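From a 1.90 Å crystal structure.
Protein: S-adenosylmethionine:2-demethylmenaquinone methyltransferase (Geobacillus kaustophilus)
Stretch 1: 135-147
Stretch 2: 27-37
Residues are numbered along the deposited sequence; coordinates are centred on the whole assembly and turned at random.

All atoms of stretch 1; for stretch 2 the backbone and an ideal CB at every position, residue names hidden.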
# COMPACT_ATOMS: atom_id res chain seq x y z
N ARG A 135 -22.79 -9.22 2.62
CA ARG A 135 -23.90 -9.40 1.70
C ARG A 135 -24.35 -7.98 1.37
O ARG A 135 -24.84 -7.26 2.24
CB ARG A 135 -25.04 -10.16 2.39
CG ARG A 135 -26.25 -10.45 1.51
CD ARG A 135 -27.43 -10.92 2.36
NE ARG A 135 -28.60 -11.29 1.57
CZ ARG A 135 -28.67 -12.37 0.80
NH1 ARG A 135 -27.63 -13.19 0.71
NH2 ARG A 135 -29.77 -12.63 0.11
N TRP A 136 -24.14 -7.57 0.12
CA TRP A 136 -24.49 -6.22 -0.33
C TRP A 136 -25.85 -6.22 -1.03
O TRP A 136 -25.98 -6.71 -2.15
CB TRP A 136 -23.42 -5.70 -1.29
CG TRP A 136 -22.01 -5.93 -0.82
CD1 TRP A 136 -21.34 -7.11 -0.78
CD2 TRP A 136 -21.11 -4.94 -0.31
NE1 TRP A 136 -20.07 -6.93 -0.28
CE2 TRP A 136 -19.90 -5.60 0.02
CE3 TRP A 136 -21.20 -3.56 -0.09
CZ2 TRP A 136 -18.79 -4.93 0.55
CZ3 TRP A 136 -20.10 -2.89 0.44
CH2 TRP A 136 -18.91 -3.57 0.75
N GLU A 137 -26.85 -5.64 -0.37
CA GLU A 137 -28.21 -5.58 -0.91
C GLU A 137 -28.62 -4.21 -1.44
O GLU A 137 -28.27 -3.18 -0.86
CB GLU A 137 -29.21 -6.01 0.16
CG GLU A 137 -29.12 -7.46 0.59
CD GLU A 137 -30.12 -7.81 1.67
OE1 GLU A 137 -31.30 -7.43 1.53
OE2 GLU A 137 -29.73 -8.47 2.66
N PRO A 138 -29.36 -4.18 -2.55
CA PRO A 138 -29.80 -2.89 -3.11
C PRO A 138 -30.64 -2.17 -2.05
O PRO A 138 -31.45 -2.80 -1.37
CB PRO A 138 -30.63 -3.31 -4.32
CG PRO A 138 -29.96 -4.57 -4.76
CD PRO A 138 -29.72 -5.29 -3.45
N GLY A 139 -30.45 -0.87 -1.91
CA GLY A 139 -31.22 -0.13 -0.93
C GLY A 139 -30.54 -0.05 0.43
O GLY A 139 -30.91 0.78 1.26
N ALA A 140 -29.56 -0.92 0.66
CA ALA A 140 -28.83 -0.91 1.92
C ALA A 140 -27.95 0.34 1.91
O ALA A 140 -27.83 1.00 0.88
CB ALA A 140 -27.97 -2.16 2.05
N TYR A 141 -27.35 0.66 3.05
CA TYR A 141 -26.50 1.84 3.16
C TYR A 141 -25.05 1.47 3.46
O TYR A 141 -24.79 0.65 4.33
CB TYR A 141 -27.02 2.78 4.25
CG TYR A 141 -28.05 3.78 3.77
CD1 TYR A 141 -27.65 5.03 3.30
CD2 TYR A 141 -29.41 3.47 3.76
CE1 TYR A 141 -28.59 5.96 2.83
CE2 TYR A 141 -30.35 4.39 3.29
CZ TYR A 141 -29.93 5.63 2.83
OH TYR A 141 -30.86 6.54 2.37
N VAL A 142 -24.12 2.09 2.74
CA VAL A 142 -22.71 1.81 2.96
C VAL A 142 -21.96 3.06 3.41
O VAL A 142 -22.21 4.17 2.92
CB VAL A 142 -22.05 1.24 1.68
CG1 VAL A 142 -22.15 2.24 0.54
CG2 VAL A 142 -20.61 0.86 1.96
N TYR A 143 -21.05 2.88 4.35
CA TYR A 143 -20.25 3.98 4.88
C TYR A 143 -18.79 3.58 4.71
O TYR A 143 -18.39 2.48 5.11
CB TYR A 143 -20.56 4.18 6.37
CG TYR A 143 -22.01 4.47 6.65
CD1 TYR A 143 -22.52 5.77 6.59
CD2 TYR A 143 -22.90 3.44 6.94
CE1 TYR A 143 -23.87 6.03 6.81
CE2 TYR A 143 -24.25 3.69 7.17
CZ TYR A 143 -24.73 4.98 7.10
OH TYR A 143 -26.07 5.23 7.33
N ALA A 144 -18.01 4.45 4.10
CA ALA A 144 -16.60 4.15 3.88
C ALA A 144 -15.68 5.30 4.27
O ALA A 144 -16.05 6.47 4.17
CB ALA A 144 -16.37 3.78 2.42
N ASP A 145 -14.49 4.94 4.73
CA ASP A 145 -13.49 5.93 5.08
C ASP A 145 -12.13 5.27 5.17
O ASP A 145 -11.97 4.11 4.79
CB ASP A 145 -13.85 6.67 6.39
CG ASP A 145 -13.75 5.80 7.62
OD1 ASP A 145 -13.33 4.64 7.52
OD2 ASP A 145 -14.10 6.31 8.71
N ALA A 146 -11.14 6.01 5.66
CA ALA A 146 -9.77 5.52 5.77
C ALA A 146 -9.60 4.26 6.61
O ALA A 146 -8.62 3.53 6.44
CB ALA A 146 -8.87 6.63 6.31
N ASP A 147 -10.53 3.99 7.52
CA ASP A 147 -10.42 2.81 8.38
C ASP A 147 -11.09 1.55 7.84
O ASP A 147 -10.71 0.44 8.21
CB ASP A 147 -10.96 3.11 9.78
CG ASP A 147 -10.14 4.16 10.49
OD1 ASP A 147 -8.91 4.14 10.35
OD2 ASP A 147 -10.74 5.00 11.21
N UNK A 27 -11.97 11.90 -2.59
CA UNK A 27 -12.68 11.81 -1.32
C UNK A 27 -12.30 10.50 -0.64
O UNK A 27 -12.42 9.43 -1.23
CB UNK A 27 -14.19 11.90 -1.52
N UNK A 28 -11.83 10.60 0.60
CA UNK A 28 -11.43 9.41 1.34
C UNK A 28 -12.59 8.88 2.17
O UNK A 28 -12.62 7.72 2.57
CB UNK A 28 -10.23 9.71 2.24
N UNK A 29 -13.57 9.75 2.42
CA UNK A 29 -14.75 9.37 3.19
C UNK A 29 -16.01 9.62 2.36
O UNK A 29 -16.18 10.69 1.80
CB UNK A 29 -14.81 10.14 4.51
N UNK A 30 -16.86 8.61 2.27
CA UNK A 30 -18.10 8.74 1.51
C UNK A 30 -19.10 7.68 1.95
O UNK A 30 -18.73 6.64 2.50
CB UNK A 30 -17.83 8.63 0.01
N UNK A 31 -20.39 7.95 1.72
CA UNK A 31 -21.43 7.02 2.12
C UNK A 31 -22.73 7.32 1.39
O UNK A 31 -22.88 8.38 0.77
CB UNK A 31 -21.64 7.08 3.63
N UNK A 32 -23.68 6.39 1.46
CA UNK A 32 -24.95 6.58 0.80
C UNK A 32 -25.62 5.27 0.46
O UNK A 32 -25.06 4.20 0.71
CB UNK A 32 -24.76 7.41 -0.47
N UNK A 33 -26.84 5.32 -0.11
CA UNK A 33 -27.59 4.12 -0.49
C UNK A 33 -26.86 3.32 -1.56
O UNK A 33 -26.30 3.88 -2.49
CB UNK A 33 -28.99 4.50 -0.99
N UNK A 34 -26.87 2.00 -1.40
CA UNK A 34 -26.21 1.09 -2.31
C UNK A 34 -27.00 0.74 -3.57
O UNK A 34 -28.21 0.51 -3.51
CB UNK A 34 -25.88 -0.20 -1.56
N UNK A 35 -26.29 0.71 -4.69
CA UNK A 35 -26.83 0.31 -5.99
C UNK A 35 -25.83 -0.78 -6.34
O UNK A 35 -24.63 -0.59 -6.14
CB UNK A 35 -26.92 1.44 -7.02
N UNK A 36 -26.30 -1.92 -6.85
CA UNK A 36 -25.39 -3.02 -7.16
C UNK A 36 -25.24 -3.41 -8.63
O UNK A 36 -26.15 -3.24 -9.44
CB UNK A 36 -25.85 -4.26 -6.39
N UNK A 37 -24.06 -3.94 -8.94
CA UNK A 37 -23.74 -4.42 -10.27
C UNK A 37 -22.85 -5.65 -10.09
O UNK A 37 -21.86 -5.61 -9.36
CB UNK A 37 -23.06 -3.34 -11.11

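Stretch 1 offers an antiparallel edge from Y141 to A144, preceded by a type II turn from E137 to A140.

Position 27 has nothing of stretch 1 within 5.5 Å of its ideal CB, so contact sets no limit; it is K27. At position 28 the CB points sideways, 5.1 Å from A146 N, and a long polar chain could lead off. R28 does so, while its backbone O receives a CA-H...O contact from D145 CA at 3.2 Å.

Position 29 has its CB 4.1 Å from D145 CB; a flexible chain of moderate length would suit. M29 brings CE to 3.8 Å from D145 CB.

At position 30 the CB shares the face of V142 and A144, where the small A144 methyl leaves room for a ring or a branched apolar chain. F30, with chi1 p, lays its ring face under A144 CB, 4.0 Å from the centroid. The backbones pair twice, F30 N to A144 O and A144 N to F30 O.

Position 31 is on the other face, with Y141 and Y143. The CB itself is crowded by V142 O (3.0 Å) and Y143 CD1 (3.3 Å); this does not settle what lies beyond it, and a small or polar residue is one of several that would suit. S31 puts CB 3.4 Å from Y143 CD1.

At position 32, phi/psi of 154/178 would jam a CB against the preceding carbonyl O, which by itself calls for glycine. G32 hydrogen-bonds both ways with V142.

Position 33 has phi -63° and a CB 4.1 Å from Y141 CZ. Its N makes no hydrogen bond to stretch 1, as expected in a non-hydrogen-bonded pair, so proline is allowed beside other compact apolar residues. P33 sets CB over the Y141 ring face, 4.3 Å from the centroid.

At position 34 the CB points toward stretch 1, with A140 O at 3.3 Å from it and W136, A140 and V142 lining an apolar pocket; isoleucine, leucine or valine would suit. I34 buries the most area here: CD1 lies 4.0 Å from both W136 CE3, at the ring edge, and A140 CB, while CG1 is 3.6 Å from V142 CG1. Its backbone bonds the turn, I34 N to A140 O at 2.7 Å and G139 N to I34 O.

Position 35 points away, leaving its side chain undetermined; it is A35. CA-to-CB at 36 points toward stretch 1, its ideal CB 4.4 Å from P138 CG, and a small branched residue suits. T36 sets CG2 3.8 Å from W136 O. Position 37 is out of reach; it is V37.

Stretch 2 (27-37) KRMFSGPIATV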
# COMPACT_ATOMS: atom_id res chain seq x y z
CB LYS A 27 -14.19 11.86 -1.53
CG LYS A 27 -14.71 13.23 -1.95
CD LYS A 27 -14.42 14.26 -0.87
CE LYS A 27 -14.68 15.67 -1.37
NZ LYS A 27 -14.39 16.69 -0.32
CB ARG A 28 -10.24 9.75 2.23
CG ARG A 28 -9.08 10.34 1.43
CD ARG A 28 -7.89 10.74 2.28
NE ARG A 28 -6.84 11.35 1.47
CZ ARG A 28 -5.68 11.78 1.95
NH1 ARG A 28 -5.40 11.67 3.24
NH2 ARG A 28 -4.79 12.33 1.13
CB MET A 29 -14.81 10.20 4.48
CG MET A 29 -16.03 9.94 5.32
SD MET A 29 -16.05 10.97 6.80
CE MET A 29 -15.01 10.00 7.90
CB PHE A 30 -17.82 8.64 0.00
CG PHE A 30 -17.19 7.35 -0.43
CD1 PHE A 30 -17.96 6.33 -0.98
CD2 PHE A 30 -15.82 7.15 -0.30
CE1 PHE A 30 -17.37 5.13 -1.39
CE2 PHE A 30 -15.22 5.96 -0.71
CZ PHE A 30 -16.00 4.94 -1.26
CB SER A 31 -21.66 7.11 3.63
OG SER A 31 -22.16 8.39 3.98
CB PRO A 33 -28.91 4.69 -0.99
CG PRO A 33 -28.49 5.98 -1.61
CD PRO A 33 -27.51 6.53 -0.59
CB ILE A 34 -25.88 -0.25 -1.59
CG1 ILE A 34 -24.78 -0.03 -0.55
CG2 ILE A 34 -25.48 -1.31 -2.59
CD1 ILE A 34 -24.47 -1.27 0.27
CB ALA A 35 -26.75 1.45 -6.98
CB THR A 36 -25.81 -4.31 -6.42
OG1 THR A 36 -27.08 -4.75 -6.90
CG2 THR A 36 -25.89 -4.07 -4.92
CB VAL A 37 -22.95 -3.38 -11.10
CG1 VAL A 37 -22.67 -3.94 -12.49
CG2 VAL A 37 -23.73 -2.09 -11.21
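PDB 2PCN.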